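Galectin 2 (Gallus gallus, PDB 2YMZ) is a galectin that probably binds carbohydrates, most likely galactosides. Local coordinates at residues N8-S13 with Y110-Y115; H22-A27 with G121-S126; P47-S52 with F75-T80. All blocks are in the same frame, centred on the assembly; numbering follows the deposited sequence.

Contact 1 of 3, residues N8-S13 with Y110-Y115; sequences NLDWKS and YDKISY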
loop_
_atom_site.group_PDB
_atom_site.type_symbol
_atom_site.label_atom_id
_atom_site.label_comp_id
_atom_site.label_asym_id
_atom_site.label_seq_id
_atom_site.Cartn_x
_atom_site.Cartn_y
_atom_site.Cartn_z
ATOM N N ASN A 8 0.255 10.992 2.238
ATOM C CA ASN A 8 1.659 11.447 2.370
ATOM C C ASN A 8 2.666 10.802 1.418
ATOM O O ASN A 8 3.886 10.685 1.726
ATOM C CB ASN A 8 2.113 11.273 3.841
ATOM C CG ASN A 8 1.149 11.944 4.818
ATOM O OD1 ASN A 8 0.549 11.314 5.726
ATOM N ND2 ASN A 8 0.910 13.207 4.565
ATOM N N LEU A 9 2.199 10.403 0.224
ATOM C CA LEU A 9 3.158 10.026 -0.787
ATOM C C LEU A 9 3.775 11.410 -1.001
ATOM O O LEU A 9 3.313 12.444 -0.497
ATOM C CB LEU A 9 2.492 9.586 -2.097
ATOM C CG LEU A 9 1.731 8.298 -2.260
ATOM C CD1 LEU A 9 0.958 8.332 -3.574
ATOM C CD2 LEU A 9 2.728 7.152 -2.296
ATOM N N ASP A 10 4.846 11.439 -1.698
ATOM C CA ASP A 10 5.427 12.712 -1.904
ATOM C C ASP A 10 5.846 12.447 -3.299
ATOM O O ASP A 10 7.025 12.476 -3.613
ATOM C CB ASP A 10 6.619 12.870 -0.911
ATOM C CG ASP A 10 7.494 14.073 -1.222
ATOM O OD1 ASP A 10 7.055 14.970 -1.946
ATOM O OD2 ASP A 10 8.643 14.116 -0.744
ATOM N N TRP A 11 4.858 12.114 -4.163
ATOM C CA TRP A 11 5.200 11.677 -5.492
ATOM C C TRP A 11 5.231 12.866 -6.439
ATOM O O TRP A 11 4.235 13.604 -6.553
ATOM C CB TRP A 11 4.146 10.685 -6.031
ATOM C CG TRP A 11 4.607 9.811 -7.190
ATOM C CD1 TRP A 11 5.764 9.121 -7.290
ATOM C CD2 TRP A 11 3.834 9.459 -8.334
ATOM N NE1 TRP A 11 5.805 8.417 -8.436
ATOM C CE2 TRP A 11 4.615 8.587 -9.100
ATOM C CE3 TRP A 11 2.548 9.821 -8.797
ATOM C CZ2 TRP A 11 4.182 8.058 -10.310
ATOM C CZ3 TRP A 11 2.108 9.287 -10.024
ATOM C CH2 TRP A 11 2.918 8.407 -10.752
ATOM N N LYS A 12 6.362 13.030 -7.125
ATOM C CA LYS A 12 6.587 14.227 -7.943
ATOM C C LYS A 12 6.896 13.907 -9.368
ATOM O O LYS A 12 7.196 12.768 -9.796
ATOM C CB LYS A 12 7.783 15.049 -7.354
ATOM C CG LYS A 12 7.434 15.850 -6.085
ATOM C CD LYS A 12 8.499 16.922 -5.779
ATOM C CE LYS A 12 7.935 18.099 -4.991
ATOM N NZ LYS A 12 7.782 17.811 -3.534
ATOM N N SER A 13 6.969 14.970 -10.151
ATOM C CA SER A 13 7.195 14.788 -11.510
ATOM C C SER A 13 8.498 14.035 -11.779
ATOM O O SER A 13 9.502 14.192 -11.060
ATOM C CB SER A 13 7.170 16.191 -12.127
ATOM O OG SER A 13 6.854 16.062 -13.455
ATOM N N TYR A 110 -1.173 19.667 -10.783
ATOM C CA TYR A 110 -0.514 19.109 -9.586
ATOM C C TYR A 110 0.993 19.098 -9.742
ATOM O O TYR A 110 1.526 18.651 -10.777
ATOM C CB TYR A 110 -0.896 17.618 -9.402
ATOM C CG TYR A 110 -2.265 17.391 -8.819
ATOM C CD1 TYR A 110 -3.408 17.679 -9.541
ATOM C CD2 TYR A 110 -2.392 16.902 -7.519
ATOM C CE1 TYR A 110 -4.676 17.500 -9.000
ATOM C CE2 TYR A 110 -3.649 16.704 -6.953
ATOM C CZ TYR A 110 -4.790 16.998 -7.723
ATOM O OH TYR A 110 -6.042 16.781 -7.179
ATOM N N ASP A 111 1.715 19.471 -8.688
ATOM C CA ASP A 111 3.144 19.237 -8.775
ATOM C C ASP A 111 3.581 18.084 -7.888
ATOM O O ASP A 111 4.695 17.568 -8.022
ATOM C CB ASP A 111 3.955 20.538 -8.482
ATOM C CG ASP A 111 3.765 21.080 -7.049
ATOM O OD1 ASP A 111 2.805 20.724 -6.318
ATOM O OD2 ASP A 111 4.599 21.928 -6.658
ATOM N N LYS A 112 2.683 17.673 -6.989
ATOM C CA LYS A 112 2.982 16.600 -6.073
ATOM C C LYS A 112 1.673 15.817 -5.891
ATOM O O LYS A 112 0.619 16.406 -5.701
ATOM C CB LYS A 112 3.452 17.209 -4.736
ATOM C CG LYS A 112 3.637 16.245 -3.579
ATOM C CD LYS A 112 3.667 17.088 -2.295
ATOM C CE LYS A 112 3.523 16.204 -1.075
ATOM N NZ LYS A 112 4.100 16.809 0.164
ATOM N N ILE A 113 1.784 14.506 -5.877
ATOM C CA ILE A 113 0.651 13.637 -5.590
ATOM C C ILE A 113 0.914 13.083 -4.182
ATOM O O ILE A 113 1.973 12.504 -3.910
ATOM C CB ILE A 113 0.559 12.480 -6.635
ATOM C CG1 ILE A 113 0.294 13.027 -8.075
ATOM C CG2 ILE A 113 -0.403 11.366 -6.173
ATOM C CD1 ILE A 113 -1.034 13.697 -8.210
ATOM N N SER A 114 -0.017 13.287 -3.287
ATOM C CA SER A 114 0.187 12.766 -1.953
ATOM C C SER A 114 -0.721 11.613 -1.569
ATOM O O SER A 114 -0.510 10.964 -0.543
ATOM C CB SER A 114 0.095 13.900 -0.932
ATOM O OG SER A 114 -1.220 14.368 -0.906
ATOM N N TYR A 115 -1.751 11.336 -2.381
ATOM C CA TYR A 115 -2.693 10.385 -1.949
ATOM C C TYR A 115 -2.949 9.341 -3.093
ATOM O O TYR A 115 -3.026 9.719 -4.266
ATOM C CB TYR A 115 -4.010 11.139 -1.726
ATOM C CG TYR A 115 -5.186 10.269 -1.447
ATOM C CD1 TYR A 115 -5.407 9.749 -0.188
ATOM C CD2 TYR A 115 -6.100 9.987 -2.480
ATOM C CE1 TYR A 115 -6.458 8.909 0.048
ATOM C CE2 TYR A 115 -7.187 9.139 -2.264
ATOM C CZ TYR A 115 -7.368 8.623 -1.017
ATOM O OH TYR A 115 -8.505 7.863 -0.758
#

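Contact 2 of 3, residues H22-A27 with G121-S126; sequences HISEDA and GFKVTS. With SO4 (sulfate ion), chain I.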
loop_
_atom_site.group_PDB
_atom_site.type_symbol
_atom_site.label_atom_id
_atom_site.label_comp_id
_atom_site.label_asym_id
_atom_site.label_seq_id
_atom_site.Cartn_x
_atom_site.Cartn_y
_atom_site.Cartn_z
ATOM N N HIS A 22 -4.018 -8.747 -8.423
ATOM C CA HIS A 22 -4.952 -9.751 -8.956
ATOM C C HIS A 22 -6.352 -9.144 -9.256
ATOM O O HIS A 22 -6.992 -8.594 -8.370
ATOM C CB HIS A 22 -5.079 -10.854 -7.920
ATOM C CG HIS A 22 -5.962 -11.972 -8.397
ATOM N ND1 HIS A 22 -5.553 -12.921 -9.309
ATOM C CD2 HIS A 22 -7.258 -12.235 -8.134
ATOM C CE1 HIS A 22 -6.569 -13.737 -9.571
ATOM N NE2 HIS A 22 -7.613 -13.337 -8.879
ATOM N N ILE A 23 -6.834 -9.338 -10.486
ATOM C CA ILE A 23 -8.194 -8.858 -10.843
ATOM C C ILE A 23 -9.121 -10.006 -10.478
ATOM O O ILE A 23 -8.882 -11.101 -10.889
ATOM C CB ILE A 23 -8.265 -8.563 -12.344
ATOM C CG1 ILE A 23 -7.302 -7.365 -12.673
ATOM C CG2 ILE A 23 -9.704 -8.166 -12.771
ATOM C CD1 ILE A 23 -7.056 -7.133 -14.165
ATOM N N SER A 24 -10.167 -9.705 -9.720
ATOM C CA SER A 24 -11.123 -10.701 -9.215
ATOM C C SER A 24 -11.754 -11.418 -10.430
ATOM O O SER A 24 -11.981 -10.832 -11.509
ATOM C CB SER A 24 -12.224 -10.013 -8.362
ATOM O OG SER A 24 -11.669 -9.219 -7.282
ATOM N N GLU A 25 -12.069 -12.705 -10.237
ATOM C CA GLU A 25 -12.694 -13.503 -11.288
ATOM C C GLU A 25 -14.065 -12.897 -11.645
ATOM O O GLU A 25 -14.527 -12.972 -12.800
ATOM C CB GLU A 25 -12.842 -14.978 -10.777
ATOM C CG GLU A 25 -13.162 -15.967 -11.881
ATOM C CD GLU A 25 -12.016 -16.158 -12.878
ATOM O OE1 GLU A 25 -10.920 -16.626 -12.468
ATOM O OE2 GLU A 25 -12.213 -15.852 -14.083
ATOM N N ASP A 26 -14.671 -12.270 -10.644
ATOM C CA ASP A 26 -15.983 -11.631 -10.771
ATOM C C ASP A 26 -15.924 -10.110 -10.920
ATOM O O ASP A 26 -16.955 -9.475 -10.886
ATOM C CB ASP A 26 -16.821 -11.920 -9.526
ATOM C CG ASP A 26 -17.165 -13.374 -9.415
ATOM O OD1 ASP A 26 -17.409 -14.010 -10.473
ATOM O OD2 ASP A 26 -17.141 -13.908 -8.290
ATOM N N ALA A 27 -14.727 -9.535 -11.137
ATOM C CA ALA A 27 -14.629 -8.087 -11.261
ATOM C C ALA A 27 -15.516 -7.554 -12.318
ATOM O O ALA A 27 -15.520 -8.107 -13.415
ATOM C CB ALA A 27 -13.181 -7.642 -11.601
ATOM N N GLY A 121 -12.332 -4.464 -7.999
ATOM C CA GLY A 121 -11.970 -5.900 -7.950
ATOM C C GLY A 121 -10.506 -6.072 -8.292
ATOM O O GLY A 121 -10.176 -6.653 -9.319
ATOM N N PHE A 122 -9.617 -5.494 -7.473
ATOM C CA PHE A 122 -8.204 -5.541 -7.712
ATOM C C PHE A 122 -7.528 -5.664 -6.335
ATOM O O PHE A 122 -7.745 -4.803 -5.479
ATOM C CB PHE A 122 -7.734 -4.287 -8.466
ATOM C CG PHE A 122 -6.316 -4.323 -8.892
ATOM C CD1 PHE A 122 -5.298 -3.929 -8.031
ATOM C CD2 PHE A 122 -5.957 -4.780 -10.180
ATOM C CE1 PHE A 122 -3.983 -3.967 -8.423
ATOM C CE2 PHE A 122 -4.624 -4.793 -10.586
ATOM C CZ PHE A 122 -3.623 -4.407 -9.722
ATOM N N LYS A 123 -6.817 -6.764 -6.096
ATOM C CA LYS A 123 -6.129 -6.996 -4.813
ATOM C C LYS A 123 -4.639 -6.741 -5.081
ATOM O O LYS A 123 -4.026 -7.478 -5.850
ATOM C CB LYS A 123 -6.226 -8.448 -4.269
ATOM C CG LYS A 123 -7.609 -9.070 -4.125
ATOM C CD LYS A 123 -8.430 -8.631 -2.915
ATOM C CE LYS A 123 -9.945 -8.665 -3.215
ATOM N NZ LYS A 123 -10.540 -9.999 -2.956
ATOM N N VAL A 124 -4.046 -5.718 -4.444
ATOM C CA VAL A 124 -2.653 -5.390 -4.693
ATOM C C VAL A 124 -1.716 -6.489 -4.163
ATOM O O VAL A 124 -1.823 -6.932 -3.016
ATOM C CB VAL A 124 -2.287 -4.005 -4.037
ATOM C CG1 VAL A 124 -0.788 -3.711 -4.158
ATOM C CG2 VAL A 124 -3.131 -2.908 -4.717
ATOM N N THR A 125 -0.836 -6.990 -5.007
ATOM C CA THR A 125 0.212 -7.883 -4.517
ATOM C C THR A 125 1.618 -7.284 -4.480
ATOM O O THR A 125 2.434 -7.744 -3.704
ATOM C CB THR A 125 0.261 -9.204 -5.353
ATOM O OG1 THR A 125 0.491 -8.864 -6.663
ATOM C CG2 THR A 125 -1.066 -9.914 -5.346
ATOM N N SER A 126 1.905 -6.250 -5.258
ATOM C CA SER A 126 3.232 -5.584 -5.176
ATOM C C SER A 126 2.976 -4.097 -5.476
ATOM O O SER A 126 2.121 -3.770 -6.319
ATOM C CB SER A 126 4.135 -6.174 -6.295
ATOM O OG SER A 126 5.455 -5.694 -6.249
HETATM S S SO4 I . -11.086 -13.612 -6.388
HETATM O O1 SO4 I . -10.871 -14.739 -5.452
HETATM O O2 SO4 I . -10.080 -12.563 -6.051
HETATM O O3 SO4 I . -12.442 -13.033 -6.211
HETATM O O4 SO4 I . -10.922 -14.116 -7.775
#

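Contact 3 of 3, residues P47-S52 with F75-T80; sequences PRFNES and FYKGST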
loop_
_atom_site.group_PDB
_atom_site.type_symbol
_atom_site.label_atom_id
_atom_site.label_comp_id
_atom_site.label_asym_id
_atom_site.label_seq_id
_atom_site.Cartn_x
_atom_site.Cartn_y
_atom_site.Cartn_z
ATOM N N PRO A 47 -10.386 0.764 -15.486
ATOM C CA PRO A 47 -10.795 -0.209 -16.497
ATOM C C PRO A 47 -12.174 -0.766 -16.176
ATOM O O PRO A 47 -12.446 -1.144 -15.054
ATOM C CB PRO A 47 -9.779 -1.331 -16.283
ATOM C CG PRO A 47 -8.502 -0.663 -15.772
ATOM C CD PRO A 47 -9.110 0.407 -14.826
ATOM N N ARG A 48 -13.030 -0.784 -17.179
ATOM C CA ARG A 48 -14.418 -1.231 -16.991
ATOM C C ARG A 48 -14.667 -2.424 -17.947
ATOM O O ARG A 48 -14.577 -2.280 -19.172
ATOM C CB ARG A 48 -15.330 -0.084 -17.361
ATOM C CG ARG A 48 -15.307 0.906 -16.139
ATOM C CD ARG A 48 -16.510 1.818 -16.026
ATOM N NE ARG A 48 -17.757 1.133 -16.272
ATOM C CZ ARG A 48 -18.663 0.726 -15.364
ATOM N NH1 ARG A 48 -18.472 0.939 -14.065
ATOM N NH2 ARG A 48 -19.792 0.075 -15.808
ATOM N N PHE A 49 -14.973 -3.552 -17.343
ATOM C CA PHE A 49 -15.039 -4.809 -18.123
ATOM C C PHE A 49 -16.353 -4.825 -18.921
ATOM O O PHE A 49 -16.331 -5.242 -20.056
ATOM C CB PHE A 49 -14.967 -6.033 -17.210
ATOM C CG PHE A 49 -13.544 -6.348 -16.810
ATOM C CD1 PHE A 49 -12.772 -7.166 -17.627
ATOM C CD2 PHE A 49 -13.018 -5.821 -15.653
ATOM C CE1 PHE A 49 -11.466 -7.424 -17.297
ATOM C CE2 PHE A 49 -11.675 -6.102 -15.270
ATOM C CZ PHE A 49 -10.928 -6.925 -16.113
ATOM N N ASN A 50 -17.401 -4.191 -18.410
ATOM C CA ASN A 50 -18.757 -4.347 -19.083
ATOM C C ASN A 50 -18.706 -3.701 -20.440
ATOM O O ASN A 50 -19.248 -4.215 -21.418
ATOM C CB ASN A 50 -19.852 -3.602 -18.271
ATOM C CG ASN A 50 -20.202 -4.294 -16.981
ATOM O OD1 ASN A 50 -19.748 -5.391 -16.708
ATOM N ND2 ASN A 50 -21.043 -3.633 -16.163
ATOM N N GLU A 51 -18.076 -2.520 -20.518
ATOM C CA GLU A 51 -18.008 -1.784 -21.754
ATOM C C GLU A 51 -16.676 -1.973 -22.482
ATOM O O GLU A 51 -16.448 -1.329 -23.509
ATOM C CB GLU A 51 -18.307 -0.298 -21.535
ATOM C CG GLU A 51 -19.659 -0.067 -20.840
ATOM C CD GLU A 51 -19.483 0.208 -19.368
ATOM O OE1 GLU A 51 -18.336 0.521 -18.939
ATOM O OE2 GLU A 51 -20.443 0.038 -18.594
ATOM N N SER A 52 -15.812 -2.788 -21.869
ATOM C CA SER A 52 -14.476 -3.097 -22.440
ATOM C C SER A 52 -13.712 -1.810 -22.790
ATOM O O SER A 52 -13.338 -1.562 -23.933
ATOM C CB SER A 52 -14.621 -4.018 -23.701
ATOM O OG SER A 52 -13.325 -4.486 -24.031
ATOM N N PHE A 75 -7.501 -6.559 -20.587
ATOM C CA PHE A 75 -7.430 -6.935 -19.193
ATOM C C PHE A 75 -8.283 -8.114 -19.139
ATOM O O PHE A 75 -9.292 -8.218 -19.863
ATOM C CB PHE A 75 -7.973 -5.848 -18.248
ATOM C CG PHE A 75 -7.011 -4.681 -17.974
ATOM C CD1 PHE A 75 -5.888 -4.883 -17.177
ATOM C CD2 PHE A 75 -7.239 -3.424 -18.513
ATOM C CE1 PHE A 75 -5.003 -3.808 -16.875
ATOM C CE2 PHE A 75 -6.352 -2.335 -18.240
ATOM C CZ PHE A 75 -5.260 -2.532 -17.402
ATOM N N TYR A 76 -7.973 -8.993 -18.232
ATOM C CA TYR A 76 -8.715 -10.246 -18.094
ATOM C C TYR A 76 -9.103 -10.518 -16.695
ATOM O O TYR A 76 -8.274 -10.447 -15.766
ATOM C CB TYR A 76 -7.810 -11.416 -18.604
ATOM C CG TYR A 76 -7.399 -11.116 -20.011
ATOM C CD1 TYR A 76 -8.193 -11.496 -21.080
ATOM C CD2 TYR A 76 -6.261 -10.362 -20.281
ATOM C CE1 TYR A 76 -7.848 -11.190 -22.366
ATOM C CE2 TYR A 76 -5.932 -10.015 -21.548
ATOM C CZ TYR A 76 -6.708 -10.439 -22.585
ATOM O OH TYR A 76 -6.341 -10.063 -23.848
ATOM N N LYS A 77 -10.348 -10.937 -16.475
ATOM C CA LYS A 77 -10.765 -11.227 -15.102
ATOM C C LYS A 77 -10.041 -12.443 -14.572
ATOM O O LYS A 77 -9.729 -13.365 -15.353
ATOM C CB LYS A 77 -12.288 -11.498 -15.034
ATOM C CG LYS A 77 -13.091 -10.257 -15.456
ATOM C CD LYS A 77 -14.600 -10.568 -15.428
ATOM C CE LYS A 77 -15.358 -9.430 -16.106
ATOM N NZ LYS A 77 -16.870 -9.632 -15.956
ATOM N N GLY A 78 -9.712 -12.428 -13.284
ATOM C CA GLY A 78 -8.980 -13.563 -12.703
ATOM C C GLY A 78 -7.463 -13.579 -12.910
ATOM O O GLY A 78 -6.831 -14.567 -12.538
ATOM N N SER A 79 -6.849 -12.497 -13.403
ATOM C CA SER A 79 -5.455 -12.598 -13.819
ATOM C C SER A 79 -4.642 -11.717 -12.884
ATOM O O SER A 79 -5.234 -10.806 -12.187
ATOM C CB SER A 79 -5.267 -12.043 -15.247
ATOM O OG SER A 79 -5.661 -10.620 -15.373
ATOM N N THR A 80 -3.331 -11.852 -12.961
ATOM C CA THR A 80 -2.431 -10.935 -12.190
ATOM C C THR A 80 -1.815 -10.026 -13.208
ATOM O O THR A 80 -1.453 -10.511 -14.288
ATOM C CB THR A 80 -1.315 -11.724 -11.509
ATOM O OG1 THR A 80 -1.895 -12.447 -10.448
ATOM C CG2 THR A 80 -0.190 -10.799 -10.903
HETATM O O HOH W 1 -18.014 -7.494 -17.507
#

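Contact 1 of 3, residues N8-S13 with Y110-Y115
Trp11 O accepts the backbone N-H of Ile113 at 2.7 Å, the shortest bond across this contact, and the N-H...O angle of 171° makes it nearly straight. A CA-H...O approach from Lys112 CA at 3.3 Å brings a second donor to the same oxygen. Trp11 N returns a bond to Ile113 O, so the two residues form an antiparallel hydrogen-bonded pair, the single sound pair between two short, weakly bonded strands at one end of a galectin β-sandwich. Beyond it, Leu9 N reaches Ser114 O at 2.9 Å. Ser114 belongs to a classic β bulge, in which it and Tyr115 both face Gly35, just after strand 30-34.

Trp11 and Ile113 send their side chains side by side into the sandwich. Trp11 CG is anti to the backbone N (chi1 -160°), and the indole meets Ile113 CB with its edge, CE3 lying 4.0 Å away. Met17 and Val85 also touch the indole, and Phe87 touches Ile113. Leu9 points toward the other segment, its CB 3.5 Å from Ile113 O, and it also touches Met17.

Lys12 and Lys112 lie on the other, exposed side, with Asp10, from the loop, near both. Lys112 crosses Asp10 at about a right angle, and its NZ stays 4.1 Å from Asp10 OD1, beyond a salt bridge. Lys12, bent at its last torsion, instead brings NZ to Asp10 OD1 in a salt bridge at 3.3 Å whose hydrogen bond is weak.

Contact 2 of 3, residues H22-A27 with G121-S126
His22 pairs with Lys123 through two backbone bonds, His22 N to Lys123 O and Lys123 N to His22 O, each 2.9 Å. This antiparallel hydrogen-bonded pair joins strands 16-23 and 122-129 of the five-stranded sheet of the galectin sandwich, which runs on at Ser126 into a strand of the second subunit. Ile23 turns to the buried side, where its CG1 lies 3.8 Å from Phe122 CD2, beside Val81; the Phe122 ring also stacks with that of Phe30.

Ser24 ends the pairing. Its N donates to Gly121 O at 3.1 Å from well above the carbonyl plane, 53° out of it. Its OG, anti to the carbonyl carbon (chi1 -55°), packs 3.4 Å from Gly121 CA. From here the chain enters a type I β turn.

Glu25 N in that turn donates to sulfate O4 at 3.1 Å, while His22 meets the anion with its ring edge and Lys123 NZ stands 4.0 Å from O2. Ala27 N closes the turn on Ser24 O, and its CB comes back to Gly121 O at 3.9 Å. Backbone bonds thus hold the strands together, and the amide and basic side chains beside them make a spot likely to attract anions, although this sulfate probably came from the crystallisation liquor.

Contact 3 of 3, residues P47-S52 with F75-T80
Lys77 makes a CH-π contact with Phe49. At one end of the galectin β-sandwich, the end of strand 40-48 and the turn after it pack here on the loop that leads to the other sheet, into strand 80-88. Lys77 CG lies 3.9 Å from the centroid of the Phe49 ring and 17° off its normal, which places it over the face, though shifted toward the rim. The lysine chain is extended beyond CG and slides past the phenylalanine in the opposite direction, so that Lys77 CE ends 3.6 Å from Phe49 CB.

The apolar contacts come from Phe75. Its side chain crosses that of Phe49 at about a right angle, with Phe75 CB 3.8 Å from Phe49 CZ, and its ring reaches Pro47, whose CG is 3.7 Å from Phe75 CE2. In Phe49, chi1 of -81° sets CG beside the backbone N, anti to the carbonyl carbon. Phe75 O lies at the edge of the Phe49 ring, 3.5 Å from Phe49 CE1. Phe73 meets the Phe49 ring edge-to-face, and Ile23 touches both Phe49 and Phe75.

No direct hydrogen bond crosses between the segments. The polar contacts instead hold each turn in shape. Arg48 grips Glu51 side-on with NE and NH2, one nitrogen to each carboxylate oxygen; the bond from Arg48 NE to Glu51 OE1 is 2.8 Å and almost straight at 178°. In the other segment a type II β turn runs from Tyr76 to Ser79, whose OG donates to Tyr76 O.

A water links the two turns, donating to Asn50 OD1 at 2.8 Å while accepting from Lys77 NZ at 2.9 Å.

In the fold
From the N terminus, 8-13 opens contact 1 and 22-27 opens contact 2. Contact 3, from 47-52, closes first, at 75-80, and lies within both. Then 110-115 closes contact 1 and 121-126 contact 2, so those two loops cross. Contact 1 is on the opposite side of the chain's centre from the other two, its centre about 25 Å from that of contact 2. Contacts 2 and 3 adjoin, their centres about 10 Å apart, and a probable hydrogen bond from Ile23 N to Ser79 O connects them. Contact 1 pairs strands 11-12 and 112-120 in the larger sheet, contact 2 pairs strands within the five-stranded sheet, and contact 3 ties a strand of the larger sheet to a connecting loop.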